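Local coordinates for protein iota-carrageenase (Alteromonas sp., PDB 1H80) that hydrolyses internal beta-1,4 linkages of iota-carrageenan, a sulfated galactan of red algal cell walls, with inversion of anomeric configuration, at residues Y6-F11 against N201-R205; V140-I145 against S174-E180. One frame throughout, in Å; residues are numbered along the deposited sequence.

Contact 1: Y6-F11 against N201-R205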
ATOM      1  N   TYR A   6      -6.778 -18.437 -11.578  1.00 21.74           N
ATOM      2  CA  TYR A   6      -7.242 -18.700 -10.227  1.00 20.07           C
ATOM      3  C   TYR A   6      -8.715 -18.350 -10.130  1.00 19.32           C
ATOM      4  O   TYR A   6      -9.279 -17.723 -11.026  1.00 18.47           O
ATOM      5  CB  TYR A   6      -6.447 -17.855  -9.226  1.00 19.54           C
ATOM      6  CG  TYR A   6      -6.472 -16.377  -9.536  1.00 19.13           C
ATOM      7  CD1 TYR A   6      -7.608 -15.609  -9.279  1.00 19.07           C
ATOM      8  CD2 TYR A   6      -5.383 -15.759 -10.143  1.00 20.35           C
ATOM      9  CE1 TYR A   6      -7.661 -14.266  -9.627  1.00 19.08           C
ATOM     10  CE2 TYR A   6      -5.425 -14.412 -10.497  1.00 19.93           C
ATOM     11  CZ  TYR A   6      -6.567 -13.676 -10.238  1.00 19.97           C
ATOM     12  OH  TYR A   6      -6.629 -12.358 -10.616  1.00 20.21           O
ATOM     13  N   LYS A   7      -9.338 -18.774  -9.039  1.00 18.68           N
ATOM     14  CA  LYS A   7     -10.735 -18.470  -8.804  1.00 18.60           C
ATOM     15  C   LYS A   7     -10.793 -17.815  -7.436  1.00 16.89           C
ATOM     16  O   LYS A   7      -9.912 -18.029  -6.599  1.00 16.48           O
ATOM     17  CB  LYS A   7     -11.593 -19.738  -8.837  1.00 20.66           C
ATOM     18  CG  LYS A   7     -11.228 -20.790  -7.814  1.00 23.29           C
ATOM     19  CD  LYS A   7     -12.207 -21.957  -7.879  1.00 26.70           C
ATOM     20  CE  LYS A   7     -11.905 -23.002  -6.820  1.00 27.48           C
ATOM     21  NZ  LYS A   7     -12.905 -24.108  -6.831  1.00 29.68           N
ATOM     22  N   ASP A   8     -11.816 -17.006  -7.209  1.00 16.01           N
ATOM     23  CA  ASP A   8     -11.937 -16.317  -5.936  1.00 15.81           C
ATOM     24  C   ASP A   8     -11.939 -17.260  -4.742  1.00 15.26           C
ATOM     25  O   ASP A   8     -11.400 -16.923  -3.688  1.00 14.16           O
ATOM     26  CB  ASP A   8     -13.199 -15.456  -5.930  1.00 18.37           C
ATOM     27  CG  ASP A   8     -13.091 -14.269  -6.866  1.00 20.75           C
ATOM     28  OD1 ASP A   8     -12.067 -14.163  -7.570  1.00 22.84           O
ATOM     29  OD2 ASP A   8     -14.026 -13.441  -6.899  1.00 23.94           O
ATOM     30  N   ALA A   9     -12.525 -18.443  -4.908  1.00 14.59           N
ATOM     31  CA  ALA A   9     -12.595 -19.414  -3.821  1.00 15.34           C
ATOM     32  C   ALA A   9     -11.230 -19.958  -3.407  1.00 15.05           C
ATOM     33  O   ALA A   9     -11.112 -20.645  -2.393  1.00 16.00           O
ATOM     34  CB  ALA A   9     -13.526 -20.564  -4.202  1.00 15.99           C
ATOM     35  N   ASP A  10     -10.201 -19.673  -4.198  1.00 13.84           N
ATOM     36  CA  ASP A  10      -8.858 -20.118  -3.846  1.00 14.57           C
ATOM     37  C   ASP A  10      -8.342 -19.226  -2.720  1.00 13.19           C
ATOM     38  O   ASP A  10      -7.386 -19.576  -2.024  1.00 13.99           O
ATOM     39  CB  ASP A  10      -7.900 -19.990  -5.032  1.00 16.43           C
ATOM     40  CG  ASP A  10      -8.195 -20.973  -6.146  1.00 19.08           C
ATOM     41  OD1 ASP A  10      -8.740 -22.059  -5.859  1.00 20.87           O
ATOM     42  OD2 ASP A  10      -7.855 -20.662  -7.311  1.00 19.91           O
ATOM     43  N   PHE A  11      -8.988 -18.077  -2.541  1.00 12.61           N
ATOM     44  CA  PHE A  11      -8.565 -17.114  -1.532  1.00 11.79           C
ATOM     45  C   PHE A  11      -9.554 -16.936  -0.396  1.00 12.53           C
ATOM     46  O   PHE A  11      -9.181 -16.931   0.774  1.00 13.39           O
ATOM     47  CB  PHE A  11      -8.344 -15.749  -2.186  1.00 11.90           C
ATOM     48  CG  PHE A  11      -7.381 -15.776  -3.329  1.00 12.67           C
ATOM     49  CD1 PHE A  11      -6.011 -15.709  -3.102  1.00 13.58           C
ATOM     50  CD2 PHE A  11      -7.843 -15.882  -4.635  1.00 13.42           C
ATOM     51  CE1 PHE A  11      -5.111 -15.746  -4.159  1.00 13.47           C
ATOM     52  CE2 PHE A  11      -6.949 -15.922  -5.704  1.00 14.57           C
ATOM     53  CZ  PHE A  11      -5.579 -15.854  -5.466  1.00 13.41           C
ATOM     54  N   ASN A 201      -1.046 -16.036   0.137  1.00 12.91           N
ATOM     55  CA  ASN A 201      -2.247 -16.286  -0.644  1.00 12.24           C
ATOM     56  C   ASN A 201      -3.300 -15.191  -0.517  1.00 11.84           C
ATOM     57  O   ASN A 201      -4.407 -15.421  -0.026  1.00 11.48           O
ATOM     58  CB  ASN A 201      -2.847 -17.632  -0.241  1.00 13.55           C
ATOM     59  CG  ASN A 201      -3.837 -18.146  -1.253  1.00 14.45           C
ATOM     60  OD1 ASN A 201      -3.582 -18.103  -2.457  1.00 15.21           O
ATOM     61  ND2 ASN A 201      -4.970 -18.652  -0.777  1.00 14.53           N
ATOM     62  N   ILE A 202      -2.939 -13.998  -0.966  1.00 11.58           N
ATOM     63  CA  ILE A 202      -3.848 -12.864  -0.936  1.00 11.64           C
ATOM     64  C   ILE A 202      -4.058 -12.399  -2.369  1.00 11.83           C
ATOM     65  O   ILE A 202      -3.128 -12.419  -3.180  1.00 12.01           O
ATOM     66  CB  ILE A 202      -3.262 -11.680  -0.131  1.00 11.46           C
ATOM     67  CG1 ILE A 202      -2.850 -12.138   1.272  1.00 13.35           C
ATOM     68  CG2 ILE A 202      -4.277 -10.544  -0.067  1.00 12.38           C
ATOM     69  CD1 ILE A 202      -3.989 -12.659   2.128  1.00 13.60           C
ATOM     70  N   LEU A 203      -5.288 -12.014  -2.683  1.00 11.11           N
ATOM     71  CA  LEU A 203      -5.619 -11.502  -4.002  1.00 11.23           C
ATOM     72  C   LEU A 203      -5.962 -10.029  -3.841  1.00 11.03           C
ATOM     73  O   LEU A 203      -6.830  -9.677  -3.044  1.00 11.77           O
ATOM     74  CB  LEU A 203      -6.821 -12.246  -4.599  1.00 11.40           C
ATOM     75  CG  LEU A 203      -7.430 -11.594  -5.848  1.00 11.63           C
ATOM     76  CD1 LEU A 203      -6.412 -11.572  -6.980  1.00 11.81           C
ATOM     77  CD2 LEU A 203      -8.676 -12.358  -6.269  1.00 13.31           C
ATOM     78  N   PHE A 204      -5.245  -9.177  -4.570  1.00 11.15           N
ATOM     79  CA  PHE A 204      -5.469  -7.729  -4.560  1.00 11.06           C
ATOM     80  C   PHE A 204      -6.071  -7.433  -5.925  1.00 11.10           C
ATOM     81  O   PHE A 204      -5.472  -7.748  -6.954  1.00 12.56           O
ATOM     82  CB  PHE A 204      -4.143  -6.986  -4.402  1.00 11.21           C
ATOM     83  CG  PHE A 204      -3.490  -7.198  -3.069  1.00 10.69           C
ATOM     84  CD1 PHE A 204      -3.923  -6.490  -1.953  1.00 11.91           C
ATOM     85  CD2 PHE A 204      -2.451  -8.108  -2.923  1.00 11.86           C
ATOM     86  CE1 PHE A 204      -3.329  -6.683  -0.709  1.00 11.95           C
ATOM     87  CE2 PHE A 204      -1.846  -8.311  -1.681  1.00 11.76           C
ATOM     88  CZ  PHE A 204      -2.287  -7.596  -0.572  1.00 12.62           C
ATOM     89  N   ARG A 205      -7.249  -6.827  -5.952  1.00 11.85           N
ATOM     90  CA  ARG A 205      -7.899  -6.581  -7.233  1.00 12.13           C
ATOM     91  C   ARG A 205      -8.680  -5.277  -7.310  1.00 12.50           C
ATOM     92  O   ARG A 205      -9.366  -4.897  -6.368  1.00 12.43           O
ATOM     93  CB  ARG A 205      -8.823  -7.766  -7.537  1.00 14.48           C
ATOM     94  CG  ARG A 205      -9.635  -7.677  -8.818  1.00 16.99           C
ATOM     95  CD  ARG A 205     -10.359  -9.006  -9.068  1.00 19.15           C
ATOM     96  NE  ARG A 205     -11.269  -9.362  -7.981  1.00 19.75           N
ATOM     97  CZ  ARG A 205     -11.749 -10.588  -7.777  1.00 20.20           C
ATOM     98  NH1 ARG A 205     -11.402 -11.581  -8.582  1.00 21.11           N
ATOM     99  NH2 ARG A 205     -12.584 -10.820  -6.774  1.00 20.30           N
TER
HETATM  100  O   HOH W   1      -9.183 -11.413 -10.938  1.00 31.41           O

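Contact 2: V140-I145 against S174-E180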
ATOM      1  N   VAL A 140      -5.264 -13.003  10.723  1.00 11.44           N
ATOM      2  CA  VAL A 140      -6.587 -13.202  10.156  1.00 11.60           C
ATOM      3  C   VAL A 140      -6.474 -14.067   8.909  1.00 10.39           C
ATOM      4  O   VAL A 140      -5.555 -13.901   8.110  1.00 10.96           O
ATOM      5  CB  VAL A 140      -7.257 -11.839   9.812  1.00 11.36           C
ATOM      6  CG1 VAL A 140      -6.368 -11.023   8.889  1.00 12.90           C
ATOM      7  CG2 VAL A 140      -8.615 -12.070   9.169  1.00 12.32           C
ATOM      8  N   ARG A 141      -7.397 -15.014   8.770  1.00 10.33           N
ATOM      9  CA  ARG A 141      -7.415 -15.906   7.614  1.00 10.81           C
ATOM     10  C   ARG A 141      -8.831 -16.039   7.107  1.00 10.33           C
ATOM     11  O   ARG A 141      -9.782 -16.020   7.893  1.00 11.72           O
ATOM     12  CB  ARG A 141      -6.888 -17.288   7.977  1.00 12.02           C
ATOM     13  CG  ARG A 141      -5.497 -17.263   8.546  1.00 13.16           C
ATOM     14  CD  ARG A 141      -4.973 -18.661   8.772  1.00 14.99           C
ATOM     15  NE  ARG A 141      -3.714 -18.604   9.500  1.00 15.63           N
ATOM     16  CZ  ARG A 141      -3.006 -19.667   9.857  1.00 18.11           C
ATOM     17  NH1 ARG A 141      -3.429 -20.888   9.550  1.00 17.98           N
ATOM     18  NH2 ARG A 141      -1.880 -19.505  10.533  1.00 18.32           N
ATOM     19  N   ASN A 142      -8.942 -16.196   5.791  1.00  9.83           N
ATOM     20  CA  ASN A 142     -10.204 -16.321   5.078  1.00  9.38           C
ATOM     21  C   ASN A 142     -10.999 -15.044   5.265  1.00 10.20           C
ATOM     22  O   ASN A 142     -11.976 -14.990   6.018  1.00 10.89           O
ATOM     23  CB  ASN A 142     -11.012 -17.524   5.557  1.00 10.66           C
ATOM     24  CG  ASN A 142     -12.146 -17.841   4.616  1.00 10.93           C
ATOM     25  OD1 ASN A 142     -11.975 -17.781   3.399  1.00 11.86           O
ATOM     26  ND2 ASN A 142     -13.306 -18.170   5.161  1.00 12.24           N
ATOM     27  N   TYR A 143     -10.563 -14.009   4.566  1.00  9.76           N
ATOM     28  CA  TYR A 143     -11.213 -12.722   4.691  1.00  9.85           C
ATOM     29  C   TYR A 143     -11.390 -12.005   3.374  1.00 10.42           C
ATOM     30  O   TYR A 143     -10.746 -12.322   2.376  1.00 10.70           O
ATOM     31  CB  TYR A 143     -10.417 -11.827   5.646  1.00 10.60           C
ATOM     32  CG  TYR A 143      -9.036 -11.444   5.161  1.00 10.55           C
ATOM     33  CD1 TYR A 143      -7.936 -12.281   5.370  1.00 10.33           C
ATOM     34  CD2 TYR A 143      -8.820 -10.217   4.543  1.00 11.35           C
ATOM     35  CE1 TYR A 143      -6.650 -11.892   4.979  1.00 11.61           C
ATOM     36  CE2 TYR A 143      -7.547  -9.820   4.150  1.00 11.64           C
ATOM     37  CZ  TYR A 143      -6.469 -10.656   4.374  1.00 11.22           C
ATOM     38  OH  TYR A 143      -5.213 -10.225   4.021  1.00 12.90           O
ATOM     39  N   LYS A 144     -12.283 -11.028   3.387  1.00  9.92           N
ATOM     40  CA  LYS A 144     -12.558 -10.240   2.205  1.00 10.28           C
ATOM     41  C   LYS A 144     -12.878  -8.820   2.634  1.00 10.69           C
ATOM     42  O   LYS A 144     -13.744  -8.602   3.479  1.00 12.22           O
ATOM     43  CB  LYS A 144     -13.735 -10.843   1.435  1.00 11.69           C
ATOM     44  CG  LYS A 144     -14.039 -10.154   0.118  1.00 14.58           C
ATOM     45  CD  LYS A 144     -15.262 -10.793  -0.540  1.00 17.60           C
ATOM     46  CE  LYS A 144     -15.543 -10.188  -1.902  1.00 20.83           C
ATOM     47  NZ  LYS A 144     -16.794 -10.760  -2.481  1.00 22.39           N
ATOM     48  N   ILE A 145     -12.140  -7.867   2.079  1.00 10.51           N
ATOM     49  CA  ILE A 145     -12.336  -6.443   2.357  1.00 10.84           C
ATOM     50  C   ILE A 145     -12.588  -5.865   0.969  1.00 11.16           C
ATOM     51  O   ILE A 145     -11.761  -6.002   0.070  1.00 11.08           O
ATOM     52  CB  ILE A 145     -11.088  -5.843   3.015  1.00 12.05           C
ATOM     53  CG1 ILE A 145     -10.921  -6.462   4.407  1.00 13.55           C
ATOM     54  CG2 ILE A 145     -11.222  -4.323   3.118  1.00 12.20           C
ATOM     55  CD1 ILE A 145      -9.626  -6.087   5.110  1.00 14.93           C
ATOM     56  N   SER A 174      -1.619 -12.415   7.947  1.00 13.26           N
ATOM     57  CA  SER A 174      -2.773 -12.930   7.227  1.00 13.18           C
ATOM     58  C   SER A 174      -2.522 -13.895   6.083  1.00 13.30           C
ATOM     59  O   SER A 174      -1.459 -13.907   5.456  1.00 12.55           O
ATOM     60  CB  SER A 174      -3.644 -11.767   6.741  1.00 15.01           C
ATOM     61  OG  SER A 174      -3.013 -11.029   5.712  1.00 15.57           O
ATOM     62  N   ARG A 175      -3.535 -14.715   5.830  1.00 12.47           N
ATOM     63  CA  ARG A 175      -3.493 -15.699   4.764  1.00 14.24           C
ATOM     64  C   ARG A 175      -4.900 -15.870   4.226  1.00 13.27           C
ATOM     65  O   ARG A 175      -5.877 -15.722   4.961  1.00 13.28           O
ATOM     66  CB  ARG A 175      -3.052 -17.065   5.283  1.00 17.36           C
ATOM     67  CG  ARG A 175      -1.943 -17.064   6.294  1.00 21.74           C
ATOM     68  CD  ARG A 175      -1.781 -18.482   6.828  1.00 24.67           C
ATOM     69  NE  ARG A 175      -1.274 -19.404   5.818  1.00 26.63           N
ATOM     70  CZ  ARG A 175      -0.014 -19.438   5.389  1.00 28.17           C
ATOM     71  NH1 ARG A 175       0.888 -18.598   5.879  1.00 29.28           N
ATOM     72  NH2 ARG A 175       0.348 -20.314   4.463  1.00 28.04           N
ATOM     73  N   ASN A 176      -4.988 -16.184   2.941  1.00 12.04           N
ATOM     74  CA  ASN A 176      -6.261 -16.451   2.288  1.00 11.69           C
ATOM     75  C   ASN A 176      -7.244 -15.304   2.397  1.00 11.01           C
ATOM     76  O   ASN A 176      -8.144 -15.302   3.237  1.00 11.78           O
ATOM     77  CB  ASN A 176      -6.870 -17.728   2.876  1.00 12.80           C
ATOM     78  CG  ASN A 176      -5.873 -18.868   2.940  1.00 14.77           C
ATOM     79  OD1 ASN A 176      -5.029 -19.017   2.058  1.00 14.66           O
ATOM     80  ND2 ASN A 176      -5.971 -19.684   3.982  1.00 16.17           N
ATOM     81  N   GLY A 177      -7.068 -14.322   1.532  1.00 10.03           N
ATOM     82  CA  GLY A 177      -7.958 -13.184   1.569  1.00 10.23           C
ATOM     83  C   GLY A 177      -8.028 -12.469   0.247  1.00  9.66           C
ATOM     84  O   GLY A 177      -7.221 -12.696  -0.653  1.00 10.43           O
ATOM     85  N   ILE A 178      -9.034 -11.614   0.132  1.00  9.78           N
ATOM     86  CA  ILE A 178      -9.238 -10.811  -1.056  1.00  9.39           C
ATOM     87  C   ILE A 178      -9.438  -9.379  -0.595  1.00 10.18           C
ATOM     88  O   ILE A 178     -10.255  -9.113   0.282  1.00 10.47           O
ATOM     89  CB  ILE A 178     -10.501 -11.242  -1.832  1.00  8.95           C
ATOM     90  CG1 ILE A 178     -10.371 -12.700  -2.270  1.00 10.57           C
ATOM     91  CG2 ILE A 178     -10.710 -10.326  -3.035  1.00 10.81           C
ATOM     92  CD1 ILE A 178     -11.565 -13.214  -3.064  1.00 11.23           C
ATOM     93  N   ILE A 179      -8.665  -8.468  -1.168  1.00  9.38           N
ATOM     94  CA  ILE A 179      -8.786  -7.044  -0.855  1.00 10.27           C
ATOM     95  C   ILE A 179      -9.055  -6.439  -2.221  1.00 10.84           C
ATOM     96  O   ILE A 179      -8.198  -6.471  -3.105  1.00 11.30           O
ATOM     97  CB  ILE A 179      -7.489  -6.509  -0.245  1.00 11.12           C
ATOM     98  CG1 ILE A 179      -7.266  -7.190   1.106  1.00 12.85           C
ATOM     99  CG2 ILE A 179      -7.573  -4.993  -0.086  1.00 12.63           C
ATOM    100  CD1 ILE A 179      -5.933  -6.883   1.746  1.00 12.64           C
ATOM    101  N   GLU A 180     -10.252  -5.893  -2.404  1.00 11.03           N
ATOM    102  CA  GLU A 180     -10.615  -5.398  -3.723  1.00 11.38           C
ATOM    103  C   GLU A 180     -11.556  -4.224  -3.787  1.00 11.97           C
ATOM    104  O   GLU A 180     -12.200  -3.867  -2.807  1.00 11.85           O
ATOM    105  CB  GLU A 180     -11.290  -6.525  -4.501  1.00 13.32           C
ATOM    106  CG  GLU A 180     -12.521  -7.052  -3.752  1.00 16.31           C
ATOM    107  CD  GLU A 180     -13.507  -7.800  -4.628  1.00 20.17           C
ATOM    108  OE1 GLU A 180     -13.074  -8.531  -5.537  1.00 22.74           O
ATOM    109  OE2 GLU A 180     -14.728  -7.668  -4.388  0.75 21.57           O
TER
HETATM  110  O   HOH W   2     -16.450  -9.672  -4.853  1.00 33.71           O

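Contact 1: Y6-F11 against N201-R205
Phe11 lays one face of its ring over the side chain of Leu203. Leu203 CB stands 3.6 Å from the ring centroid, almost on the ring normal, a clear CH-pi contact. Tyr6 adds a second aromatic group, with its CZ 3.9 Å from Leu203 CD1. Beyond this apolar centre the contact turns polar. Asp8 and Arg205 form a bidentate salt bridge: Arg205 NH1 to Asp8 OD1 is 2.9 Å, and Arg205 NH2 to Asp8 OD2 is 3.0 Å. Glu180, on the neighbouring strand, is the stronger acidic partner of Arg205. A water links the same guanidinium to Tyr6, 3.2 Å from Arg205 NH1 and 2.7 Å from Tyr6 OH. At the corner residue Asn201, ND2 donates to Asp10 O at 2.9 Å. The loop is held in a compact turn by Asp10 N to Lys7 O and Phe11 N to Asp8 O, both 2.9 Å. The N-terminal segment thus packs on the outside of the parallel beta-helix, against a strand almost 200 residues further on. No backbone pairing joins the two segments. Every hydrogen bond between them involves at least one side chain, so the attachment combines a charged pair, an amide-to-carbonyl bond and an aromatic-aliphatic centre.

Contact 2: V140-I145 against S174-E180
Main-chain hydrogen bonds join two consecutive coils of the right-handed parallel beta-helix. The coils lie in register, and each residue lies beside the one 34 positions later, from Val140 by Ser174 to Ile145 by Ile179. Strands 143-145 and 177-180 run 4.6 Å apart at an angle of 3°. Ile178 N to Tyr143 O, Ile145 N to Ile178 O and Glu180 N to Ile145 O are each 2.9 Å. Both segments turn a corner at an asparagine, Asn142 and Asn176, each with left-handed backbone angles. There Tyr143 N donates to Asn176 O at 3.0 Å.

Aromatic and apolar contacts fill the inner face. Gly177 CA sits over the Tyr143 ring, 3.9 Å from its centroid. A CB at Gly177 would clash with that ring. Tyr143 CE2 also meets Ile179 CG1 at 4.0 Å.

Polar side chains complete the contact. Tyr143 OH and Ser174 OG share a hydrogen bond of 2.9 Å. Outside, a water bridges Lys144 NZ (2.6 Å) and Glu180 OE2 (2.7 Å), while Glu180 also forms a salt bridge with Arg205. The chemistry implies coils joined by main-chain bonds, with a glycine making room for a buried tyrosine.

How the contacts relate
Contact 1 and contact 2 both reach the same sheet, their centres about 9 Å apart. Contact 2 joins two successive coils, and strand 202-210 of contact 1 pairs in parallel with strand 177-185 as the next. A salt bridge connects them, Arg205 NH2 to Glu180 OE1 at 2.6 Å, so Glu180 and Asp8 share one arginine. At the corners, Asn201 ND2 lies 2.9 Å from Asn176 OD1, a probable hydrogen bond. Inside, Ile202 CD1 packs 3.3 Å from Tyr143 OH. The N-terminal segment reaches both, with Phe11 also touching Ile178. Glycerol, probably from crystallisation, binds at Asn201 and at Arg175; neither contact includes an identified metal-binding residue.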